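Local coordinates for protein type I site-specific restriction-modification system, R (Restriction) subunit (Vibrio vulnificus, PDB 3H1T) that probably acts as the motor and nuclease subunit of a type I restriction enzyme, using ATP hydrolysis to translocate DNA before cutting it, at residues L543-Y547 with G548-F552; L362-G365 with I366-F370. One frame throughout, in Å; residues are numbered along the deposited sequence.

Contact 1 of 2, residues L543-Y547 with G548-F552; sequences LREDY and GKLWF
Lys549 lies alongside Arg544 across a tight reversal of the chain. Their side chains meet at the base, CB of Lys549 standing 3.5 Å from CB of Arg544. The backbones pair twice here. Arg544 N gives a hydrogen bond to Lys549 O at 2.9 Å, and Lys549 N returns one to Arg544 O at 2.8 Å. The second donor stands above the carbonyl plane of Arg544. Tyr547 N bonds the same oxygen from the opposite face, so two amides grip it. A chi1 of 170° sets CG of Lys549 opposite the backbone N; with the bends at chi2 and chi4, the chain end leads away from Arg544. The ammonium group lies among the backbone carbonyls of Gly540, Arg542, Pro516 and Cys518 and shares its three hydrogens among them.

Gly548 is the other half of the turn. With Lys549 it faces Arg544 in a G1 beta bulge, and its positive phi (67°) suits the glycine of that motif. Its N bonds Glu545 O at 3.1 Å. The bulge lies between helix 530-537 and strand 552-556 of the second RecA-like helicase domain. It closely follows the sequence QIVGRGTR, which resembles motif VI of superfamily 2 helicases.

Leu550 supplies the apolar part. Its side chain crosses that of Glu545 obliquely, with CD2 of Leu550 3.5 Å from CB of Glu545. The carboxylate of Glu545 extends onward to a salt bridge with Arg70. Leu543 reaches Leu550 by its CD2 branch, 3.3 Å from the backbone O of Leu550. The two CD2 methyls of Leu543 and Leu550 are 4.2 Å apart. Within 543-547, NH1 of Arg544 forms a salt bridge with OD2 of Asp546 at 2.7 Å.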
ATOM      1  N   LEU A 543      10.600  -2.432  -0.367  1.00 45.53           N
ATOM      2  CA  LEU A 543      11.919  -1.917  -0.741  1.00 45.30           C
ATOM      3  C   LEU A 543      12.879  -1.753   0.439  1.00 46.50           C
ATOM      4  O   LEU A 543      12.478  -1.421   1.559  1.00 46.14           O
ATOM      5  CB  LEU A 543      11.793  -0.572  -1.461  1.00 29.65           C
ATOM      6  CG  LEU A 543      11.404  -0.475  -2.938  1.00 27.40           C
ATOM      7  CD1 LEU A 543      11.132   0.977  -3.282  1.00 26.91           C
ATOM      8  CD2 LEU A 543      12.518  -1.023  -3.811  1.00 26.24           C
ATOM      9  N   ARG A 544      14.158  -1.994   0.164  1.00 41.35           N
ATOM     10  CA  ARG A 544      15.216  -1.889   1.161  1.00 42.51           C
ATOM     11  C   ARG A 544      16.536  -1.639   0.442  1.00 44.70           C
ATOM     12  O   ARG A 544      17.477  -2.438   0.515  1.00 45.63           O
ATOM     13  CB  ARG A 544      15.316  -3.171   1.984  1.00 42.64           C
ATOM     14  CG  ARG A 544      14.868  -3.016   3.423  1.00 43.63           C
ATOM     15  CD  ARG A 544      15.571  -1.847   4.106  1.00 43.42           C
ATOM     16  NE  ARG A 544      15.083  -1.632   5.467  1.00 46.48           N
ATOM     17  CZ  ARG A 544      15.490  -0.653   6.272  1.00 46.59           C
ATOM     18  NH1 ARG A 544      16.398   0.219   5.856  1.00 48.37           N
ATOM     19  NH2 ARG A 544      14.990  -0.545   7.498  1.00 45.46           N
ATOM     20  N   GLU A 545      16.569  -0.525  -0.278  1.00 38.89           N
ATOM     21  CA  GLU A 545      17.728  -0.072  -1.043  1.00 38.02           C
ATOM     22  C   GLU A 545      18.903  -0.124  -0.095  1.00 38.66           C
ATOM     23  O   GLU A 545      20.050  -0.375  -0.483  1.00 38.97           O
ATOM     24  CB  GLU A 545      17.450   1.355  -1.477  1.00 51.37           C
ATOM     25  CG  GLU A 545      18.553   2.115  -2.166  1.00 52.73           C
ATOM     26  CD  GLU A 545      18.025   3.410  -2.774  1.00 53.59           C
ATOM     27  OE1 GLU A 545      17.221   4.095  -2.107  1.00 52.64           O
ATOM     28  OE2 GLU A 545      18.416   3.746  -3.911  1.00 52.99           O
ATOM     29  N   ASP A 546      18.575   0.136   1.163  1.00 48.62           N
ATOM     30  CA  ASP A 546      19.500   0.150   2.285  1.00 49.00           C
ATOM     31  C   ASP A 546      20.340  -1.133   2.268  1.00 48.74           C
ATOM     32  O   ASP A 546      21.569  -1.096   2.343  1.00 48.22           O
ATOM     33  CB  ASP A 546      18.657   0.244   3.563  1.00 56.14           C
ATOM     34  CG  ASP A 546      19.443   0.710   4.757  1.00 58.50           C
ATOM     35  OD1 ASP A 546      20.382   1.509   4.581  1.00 60.62           O
ATOM     36  OD2 ASP A 546      19.099   0.297   5.884  1.00 60.80           O
ATOM     37  N   TYR A 547      19.649  -2.261   2.147  1.00 48.10           N
ATOM     38  CA  TYR A 547      20.253  -3.586   2.133  1.00 48.74           C
ATOM     39  C   TYR A 547      20.271  -4.249   0.752  1.00 48.04           C
ATOM     40  O   TYR A 547      20.077  -5.456   0.639  1.00 48.08           O
ATOM     41  CB  TYR A 547      19.506  -4.464   3.135  1.00 50.36           C
ATOM     42  CG  TYR A 547      19.908  -4.151   4.554  1.00 52.95           C
ATOM     43  CD1 TYR A 547      21.039  -4.745   5.110  1.00 54.55           C
ATOM     44  CD2 TYR A 547      19.234  -3.188   5.307  1.00 53.49           C
ATOM     45  CE1 TYR A 547      21.497  -4.387   6.369  1.00 55.81           C
ATOM     46  CE2 TYR A 547      19.688  -2.820   6.574  1.00 55.01           C
ATOM     47  CZ  TYR A 547      20.824  -3.424   7.093  1.00 56.27           C
ATOM     48  OH  TYR A 547      21.316  -3.035   8.317  1.00 59.46           O
ATOM     49  N   GLY A 548      20.492  -3.458  -0.294  1.00 44.29           N
ATOM     50  CA  GLY A 548      20.535  -4.007  -1.639  1.00 42.79           C
ATOM     51  C   GLY A 548      19.227  -4.556  -2.181  1.00 42.36           C
ATOM     52  O   GLY A 548      19.221  -5.288  -3.175  1.00 42.69           O
ATOM     53  N   LYS A 549      18.112  -4.206  -1.550  1.00 37.88           N
ATOM     54  CA  LYS A 549      16.819  -4.693  -2.012  1.00 35.89           C
ATOM     55  C   LYS A 549      16.101  -3.641  -2.854  1.00 36.36           C
ATOM     56  O   LYS A 549      15.531  -2.692  -2.311  1.00 34.31           O
ATOM     57  CB  LYS A 549      15.956  -5.090  -0.814  1.00 37.90           C
ATOM     58  CG  LYS A 549      14.505  -5.376  -1.163  1.00 36.34           C
ATOM     59  CD  LYS A 549      14.404  -6.441  -2.238  1.00 34.77           C
ATOM     60  CE  LYS A 549      12.966  -6.671  -2.660  1.00 31.96           C
ATOM     61  NZ  LYS A 549      12.119  -7.107  -1.517  1.00 25.09           N
ATOM     62  N   LEU A 550      16.130  -3.812  -4.176  1.00 43.23           N
ATOM     63  CA  LEU A 550      15.469  -2.872  -5.085  1.00 43.55           C
ATOM     64  C   LEU A 550      14.390  -3.479  -5.976  1.00 43.64           C
ATOM     65  O   LEU A 550      13.500  -2.767  -6.438  1.00 45.83           O
ATOM     66  CB  LEU A 550      16.507  -2.165  -5.958  1.00 41.62           C
ATOM     67  CG  LEU A 550      17.438  -1.265  -5.150  1.00 42.92           C
ATOM     68  CD1 LEU A 550      18.546  -0.695  -6.026  1.00 44.71           C
ATOM     69  CD2 LEU A 550      16.611  -0.165  -4.524  1.00 42.28           C
ATOM     70  N   TRP A 551      14.474  -4.779  -6.229  1.00 37.37           N
ATOM     71  CA  TRP A 551      13.481  -5.473  -7.048  1.00 36.51           C
ATOM     72  C   TRP A 551      13.497  -6.946  -6.678  1.00 34.62           C
ATOM     73  O   TRP A 551      14.344  -7.373  -5.899  1.00 33.81           O
ATOM     74  CB  TRP A 551      13.788  -5.298  -8.547  1.00 37.54           C
ATOM     75  CG  TRP A 551      15.156  -5.753  -8.941  1.00 39.93           C
ATOM     76  CD1 TRP A 551      16.324  -5.059  -8.799  1.00 41.29           C
ATOM     77  CD2 TRP A 551      15.514  -7.032  -9.478  1.00 41.90           C
ATOM     78  NE1 TRP A 551      17.390  -5.827  -9.211  1.00 42.27           N
ATOM     79  CE2 TRP A 551      16.920  -7.045  -9.627  1.00 43.25           C
ATOM     80  CE3 TRP A 551      14.787  -8.171  -9.842  1.00 43.00           C
ATOM     81  CZ2 TRP A 551      17.614  -8.157 -10.129  1.00 44.94           C
ATOM     82  CZ3 TRP A 551      15.477  -9.277 -10.344  1.00 44.57           C
ATOM     83  CH2 TRP A 551      16.877  -9.259 -10.477  1.00 45.09           C
ATOM     84  N   PHE A 552      12.562  -7.721  -7.218  1.00 31.67           N
ATOM     85  CA  PHE A 552      12.530  -9.145  -6.912  1.00 30.04           C
ATOM     86  C   PHE A 552      12.053 -10.033  -8.055  1.00 31.57           C
ATOM     87  O   PHE A 552      11.513  -9.547  -9.049  1.00 32.74           O
ATOM     88  CB  PHE A 552      11.657  -9.408  -5.682  1.00 26.15           C
ATOM     89  CG  PHE A 552      10.200  -9.158  -5.903  1.00 23.61           C
ATOM     90  CD1 PHE A 552       9.700  -7.853  -6.020  1.00 26.43           C
ATOM     91  CD2 PHE A 552       9.309 -10.224  -5.964  1.00 20.98           C
ATOM     92  CE1 PHE A 552       8.329  -7.621  -6.189  1.00 21.77           C
ATOM     93  CE2 PHE A 552       7.940 -10.004  -6.135  1.00 22.28           C
ATOM     94  CZ  PHE A 552       7.446  -8.705  -6.247  1.00 22.75           C
TER

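Contact 2 of 2, residues L362-G365 with I366-F370; sequences LRQG and IDDGF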
ATOM      1  N   LEU A 362      -0.493  -1.381  -6.678  1.00 27.43           N
ATOM      2  CA  LEU A 362       0.877  -1.870  -6.697  1.00 28.67           C
ATOM      3  C   LEU A 362       1.551  -1.102  -7.822  1.00 28.24           C
ATOM      4  O   LEU A 362       2.717  -0.725  -7.737  1.00 28.37           O
ATOM      5  CB  LEU A 362       0.887  -3.374  -6.988  1.00 20.23           C
ATOM      6  CG  LEU A 362       2.240  -4.022  -7.293  1.00 22.48           C
ATOM      7  CD1 LEU A 362       3.234  -3.658  -6.215  1.00 22.03           C
ATOM      8  CD2 LEU A 362       2.080  -5.534  -7.377  1.00 20.60           C
ATOM      9  N   ARG A 363       0.779  -0.888  -8.882  1.00 23.85           N
ATOM     10  CA  ARG A 363       1.203  -0.158 -10.065  1.00 21.14           C
ATOM     11  C   ARG A 363       1.680   1.245  -9.683  1.00 22.68           C
ATOM     12  O   ARG A 363       2.755   1.666 -10.080  1.00 23.72           O
ATOM     13  CB  ARG A 363       0.021  -0.066 -11.035  1.00 31.08           C
ATOM     14  CG  ARG A 363       0.353   0.448 -12.417  1.00 38.25           C
ATOM     15  CD  ARG A 363      -0.863   0.515 -13.333  1.00 40.25           C
ATOM     16  NE  ARG A 363      -1.544   1.810 -13.320  1.00 50.75           N
ATOM     17  CZ  ARG A 363      -2.435   2.206 -12.409  1.00 53.68           C
ATOM     18  NH1 ARG A 363      -2.784   1.411 -11.403  1.00 53.00           N
ATOM     19  NH2 ARG A 363      -2.989   3.406 -12.510  1.00 53.78           N
ATOM     20  N   GLN A 364       0.876   1.971  -8.916  1.00 25.86           N
ATOM     21  CA  GLN A 364       1.249   3.320  -8.500  1.00 26.36           C
ATOM     22  C   GLN A 364       2.444   3.278  -7.547  1.00 26.87           C
ATOM     23  O   GLN A 364       3.363   4.081  -7.675  1.00 29.93           O
ATOM     24  CB  GLN A 364       0.069   4.026  -7.824  1.00 21.34           C
ATOM     25  CG  GLN A 364       0.154   5.532  -7.902  1.00 27.77           C
ATOM     26  CD  GLN A 364      -1.179   6.222  -7.671  1.00 30.64           C
ATOM     27  OE1 GLN A 364      -2.240   5.674  -7.975  1.00 28.75           O
ATOM     28  NE2 GLN A 364      -1.129   7.442  -7.151  1.00 29.94           N
ATOM     29  N   GLY A 365       2.422   2.348  -6.596  1.00 23.82           N
ATOM     30  CA  GLY A 365       3.527   2.214  -5.670  1.00 25.31           C
ATOM     31  C   GLY A 365       4.848   1.996  -6.390  1.00 27.39           C
ATOM     32  O   GLY A 365       5.848   2.654  -6.075  1.00 28.21           O
ATOM     33  N   ILE A 366       4.881   1.093  -7.360  1.00 23.98           N
ATOM     34  CA  ILE A 366       6.121   0.861  -8.092  1.00 24.60           C
ATOM     35  C   ILE A 366       6.512   2.121  -8.848  1.00 25.75           C
ATOM     36  O   ILE A 366       7.673   2.513  -8.859  1.00 27.28           O
ATOM     37  CB  ILE A 366       6.021  -0.273  -9.154  1.00 24.57           C
ATOM     38  CG1 ILE A 366       5.701  -1.614  -8.494  1.00 23.35           C
ATOM     39  CG2 ILE A 366       7.357  -0.405  -9.882  1.00 24.53           C
ATOM     40  CD1 ILE A 366       5.394  -2.698  -9.498  1.00 24.88           C
ATOM     41  N   ASP A 367       5.539   2.765  -9.477  1.00 31.28           N
ATOM     42  CA  ASP A 367       5.847   3.970 -10.216  1.00 31.07           C
ATOM     43  C   ASP A 367       6.340   5.109  -9.335  1.00 31.17           C
ATOM     44  O   ASP A 367       7.087   5.961  -9.796  1.00 30.59           O
ATOM     45  CB  ASP A 367       4.651   4.458 -11.026  1.00 30.13           C
ATOM     46  CG  ASP A 367       5.062   5.459 -12.083  1.00 33.23           C
ATOM     47  OD1 ASP A 367       5.975   5.113 -12.862  1.00 34.73           O
ATOM     48  OD2 ASP A 367       4.498   6.573 -12.139  1.00 34.47           O
ATOM     49  N   ASP A 368       5.934   5.123  -8.071  1.00 25.29           N
ATOM     50  CA  ASP A 368       6.356   6.191  -7.178  1.00 24.62           C
ATOM     51  C   ASP A 368       7.671   5.870  -6.476  1.00 25.86           C
ATOM     52  O   ASP A 368       8.208   6.703  -5.746  1.00 25.25           O
ATOM     53  CB  ASP A 368       5.276   6.462  -6.125  1.00 28.05           C
ATOM     54  CG  ASP A 368       4.013   7.082  -6.711  1.00 28.45           C
ATOM     55  OD1 ASP A 368       4.014   7.502  -7.883  1.00 25.45           O
ATOM     56  OD2 ASP A 368       3.018   7.163  -5.971  1.00 28.30           O
ATOM     57  N   GLY A 369       8.173   4.659  -6.694  1.00 25.87           N
ATOM     58  CA  GLY A 369       9.411   4.254  -6.061  1.00 27.69           C
ATOM     59  C   GLY A 369       9.215   3.820  -4.616  1.00 27.24           C
ATOM     60  O   GLY A 369      10.158   3.795  -3.833  1.00 28.54           O
ATOM     61  N   PHE A 370       7.982   3.467  -4.262  1.00 30.93           N
ATOM     62  CA  PHE A 370       7.658   3.054  -2.901  1.00 29.83           C
ATOM     63  C   PHE A 370       7.471   1.559  -2.720  1.00 28.71           C
ATOM     64  O   PHE A 370       7.418   1.070  -1.597  1.00 30.33           O
ATOM     65  CB  PHE A 370       6.400   3.778  -2.424  1.00 29.13           C
ATOM     66  CG  PHE A 370       6.615   5.235  -2.149  1.00 31.10           C
ATOM     67  CD1 PHE A 370       7.687   5.657  -1.357  1.00 30.25           C
ATOM     68  CD2 PHE A 370       5.728   6.190  -2.647  1.00 33.81           C
ATOM     69  CE1 PHE A 370       7.872   7.014  -1.066  1.00 31.18           C
ATOM     70  CE2 PHE A 370       5.903   7.555  -2.361  1.00 32.73           C
ATOM     71  CZ  PHE A 370       6.974   7.964  -1.572  1.00 31.46           C
TER
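The backbone of 362-370 is helical from Leu362 onward and leaves the helix at Gly369, whose phi is positive (80°). The ending is a Schellman motif. Phe370 N reaches back to Gly365 O at 2.9 Å, and Gly369 N bonds Ile366 O within this bond. Before the cap, Ile366 N bonds Leu362 O at 2.9 Å, and Asp367 N bonds Arg363 O at 3.1 Å. Asp368 N bonds Gln364 O at 2.8 Å, although that bond is bent at the hydrogen (135°).

This short helix lies between strand 358-360 of the first RecA-like sheet and strand 374-381 of the second. It is therefore part of the connection between the two motor domains. Residues of the N-terminal domain also meet it.

Leu362 and Ile366 make the apolar pair, one turn apart. The CD1 branch of Leu362 meets CG1 of Ile366 at 3.9 Å. CG1 of Ile366 sits beside its own backbone N (chi1 -62°), which puts it close to Leu362 O, beyond the end of that carbonyl.

Gln364 and Asp368 lie side by side and point the same way. Their amide and carboxylate planes are nearly perpendicular. The two ends share a partner, since Tyr181 OH bonds both Gln364 NE2 and Asp368 OD2. Tyr360 OH also bonds Asp368 OD2. Lys74 pairs with Asp368 OD1 and with Asp367 OD2, probably offsetting the two adjacent acids. Past the cap, the ring of Phe370 has Asp368 O 4.0 Å above one face, offset toward the rim.

Contact 2 is mostly buried, its centre about 9 Å from that of the chain. Contact 1 lies nearer the surface, its centre about 17 Å from it. Both are local turns that use a glycine with positive phi. One caps a helix in the connection between the motor domains; the other is a single antiparallel bridge with a bulge, within the second domain. Acidic side chains of contact 2 are matched by Lys74 and tyrosine hydroxyls, whereas contact 1 has a salt bridge within 543-547. The two touch where Leu543 CD1 packs 3.0 Å from Gly369 O. Strand 374-381 follows contact 2, and strand 552-556 begins at the end of contact 1; they are neighbours in one sheet.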